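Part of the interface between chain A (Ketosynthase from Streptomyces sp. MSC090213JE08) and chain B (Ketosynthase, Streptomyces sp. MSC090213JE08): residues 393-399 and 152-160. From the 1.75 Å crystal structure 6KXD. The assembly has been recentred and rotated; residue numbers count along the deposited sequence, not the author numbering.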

# COMPACT_ATOMS: atom_id res chain seq x y z
N SER A 393 -1.56 7.05 12.29
CA SER A 393 -0.19 6.72 12.45
C SER A 393 -0.13 5.21 12.30
O SER A 393 -1.14 4.54 12.50
CB SER A 393 0.37 7.16 13.78
OG SER A 393 0.35 8.57 13.85
N ALA A 394 1.01 4.72 11.83
CA ALA A 394 1.15 3.33 11.61
C ALA A 394 2.55 2.93 12.01
O ALA A 394 3.40 3.79 12.22
CB ALA A 394 0.84 2.99 10.16
N PHE A 395 2.77 1.63 12.03
CA PHE A 395 4.11 1.03 12.08
C PHE A 395 4.94 1.62 10.93
O PHE A 395 4.37 2.28 10.02
CB PHE A 395 4.04 -0.48 12.02
CG PHE A 395 3.62 -1.15 13.30
CD1 PHE A 395 3.12 -0.41 14.37
CD2 PHE A 395 3.74 -2.52 13.43
CE1 PHE A 395 2.78 -1.05 15.55
CE2 PHE A 395 3.36 -3.16 14.60
CZ PHE A 395 2.88 -2.42 15.65
N ALA A 396 6.25 1.46 11.07
CA ALA A 396 7.27 2.08 10.14
C ALA A 396 7.22 3.63 10.12
O ALA A 396 7.63 4.28 9.14
CB ALA A 396 7.08 1.51 8.75
N GLY A 397 6.69 4.24 11.17
CA GLY A 397 6.64 5.68 11.33
C GLY A 397 5.79 6.40 10.31
O GLY A 397 6.02 7.56 10.00
N ASN A 398 4.81 5.71 9.73
CA ASN A 398 4.06 6.23 8.67
C ASN A 398 2.90 7.02 9.26
O ASN A 398 2.07 6.43 9.96
CB ASN A 398 3.49 5.12 7.81
CG ASN A 398 4.49 4.48 6.86
OD1 ASN A 398 4.06 3.74 6.00
ND2 ASN A 398 5.78 4.76 6.97
N ASN A 399 2.89 8.32 9.03
CA ASN A 399 1.81 9.15 9.48
C ASN A 399 1.11 9.77 8.28
O ASN A 399 1.77 10.24 7.33
CB ASN A 399 2.27 10.27 10.40
CG ASN A 399 3.11 9.78 11.54
OD1 ASN A 399 2.63 9.08 12.44
ND2 ASN A 399 4.40 10.13 11.51
N GLY B 152 7.51 -7.62 10.32
CA GLY B 152 6.39 -8.24 9.66
C GLY B 152 5.53 -7.25 8.90
O GLY B 152 4.88 -7.59 7.91
N SER B 153 5.53 -5.99 9.33
CA SER B 153 4.63 -5.01 8.76
C SER B 153 4.90 -4.93 7.24
O SER B 153 6.03 -4.95 6.81
CB SER B 153 4.86 -3.70 9.42
OG SER B 153 3.76 -2.85 9.18
N LEU B 154 3.85 -4.83 6.44
CA LEU B 154 4.07 -4.74 5.00
C LEU B 154 4.90 -3.49 4.63
O LEU B 154 5.58 -3.52 3.64
CB LEU B 154 2.72 -4.78 4.26
CG LEU B 154 1.90 -6.08 4.41
CD1 LEU B 154 0.58 -5.96 3.65
CD2 LEU B 154 2.70 -7.29 3.90
N ASN B 155 4.77 -2.42 5.40
CA ASN B 155 5.43 -1.19 5.13
C ASN B 155 6.80 -1.15 5.80
O ASN B 155 7.44 -0.12 5.78
CB ASN B 155 4.57 0.00 5.53
CG ASN B 155 4.25 0.08 7.01
OD1 ASN B 155 4.51 -0.90 7.74
ND2 ASN B 155 3.64 1.18 7.41
N HIS B 156 7.25 -2.26 6.37
CA HIS B 156 8.47 -2.21 7.14
C HIS B 156 9.69 -1.87 6.27
O HIS B 156 10.53 -1.09 6.74
CB HIS B 156 8.78 -3.51 7.86
CG HIS B 156 9.99 -3.34 8.71
ND1 HIS B 156 11.24 -3.75 8.29
CD2 HIS B 156 10.14 -2.74 9.91
CE1 HIS B 156 12.12 -3.44 9.26
NE2 HIS B 156 11.48 -2.85 10.24
N ALA B 157 9.82 -2.45 5.08
CA ALA B 157 11.00 -2.14 4.24
C ALA B 157 11.08 -0.63 3.94
O ALA B 157 12.16 -0.00 4.07
CB ALA B 157 11.03 -2.98 2.97
N ALA B 158 9.94 0.01 3.59
CA ALA B 158 9.94 1.39 3.23
C ALA B 158 10.32 2.24 4.46
O ALA B 158 11.10 3.16 4.36
CB ALA B 158 8.60 1.77 2.63
N GLY B 159 9.73 1.89 5.60
CA GLY B 159 9.96 2.53 6.89
C GLY B 159 11.40 2.37 7.34
O GLY B 159 12.01 3.35 7.84
N ALA B 160 11.94 1.16 7.19
CA ALA B 160 13.35 0.88 7.52
C ALA B 160 14.28 1.75 6.68
O ALA B 160 15.33 2.23 7.18
CB ALA B 160 13.71 -0.57 7.35
O HOH W 1 10.18 4.89 9.45

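The polar contacts between the two stretches centre on one side chain, Asn155(B). Its amide nitrogen ND2 donates two hydrogen bonds to chain A, both weak in angle. One runs from Asn155(B) ND2 to the backbone oxygen Phe395(A) O, at 2.9 Å. The other runs from Asn155(B) ND2 to the side-chain oxygen Asn398(A) OD1, at 3.0 Å. An amide nitrogen carries two hydrogens, so it can serve two acceptors at once. The p rotamer of Asn155(B) carries the amide to chain A. Asn398(A), in the m rotamer, presents OD1 to it, while its ND2 is hydrogen-bonded elsewhere in the structure.

The other end of the Asn155(B) amide is held within its own chain. Ser153(B) OG donates to Asn155(B) OD1 at 2.5 Å, a short bond between side chains of the same turn. That turn is type I, from Ser153(B) to His156(B), and is closed by a bond from His156(B) N to Ser153(B) O at 3.0 Å. Asn155(B) sits at the N-cap position of the helix that follows, but its side chain makes no capping bond. Its OD1 takes the bond from Ser153(B) OG, and its ND2 reaches chain A. Away from the contact, Ser393(A) OG donates to Asn399(A) OD1 at 2.7 Å, within chain A.

One water bridges the chains. The water donates to Ala396(A) O at 2.6 Å and to Gly159(B) O at 2.9 Å, linking two backbone carbonyls.

Packing centres on Ala396(A), whose methyl group points toward the start of the helix. Ala396(A) CB lies 3.4 Å from Asn155(B) O and 3.6 Å from Gly159(B) CA. Asn155(B) O also accepts the helical bond from Gly159(B) N, at 3.1 Å. The backbones come close here, with Ala396(A) CA and Gly159(B) CA 4.2 Å apart. Glycine suits this position because a CB on Gly159(B) would point toward chain A and fall 2.1 Å from Ala396(A) CB, a clash. The small alanine side chain fills the space that the glycine leaves.

Phe395(A) adds a lighter contact. Phe395(A) CB lies 3.7 Å from Ser153(B) OG. The CA-to-CB bond points toward chain B, but the end of the side chain leads away, so the ring is not driven into the interface.

Together the stretches bury 273 Å². Asn155(B) and Ala396(A) account for the largest shares, 68 and 65 Å². Both are buried in the assembly, one as the polar anchor and the other as the packing contact.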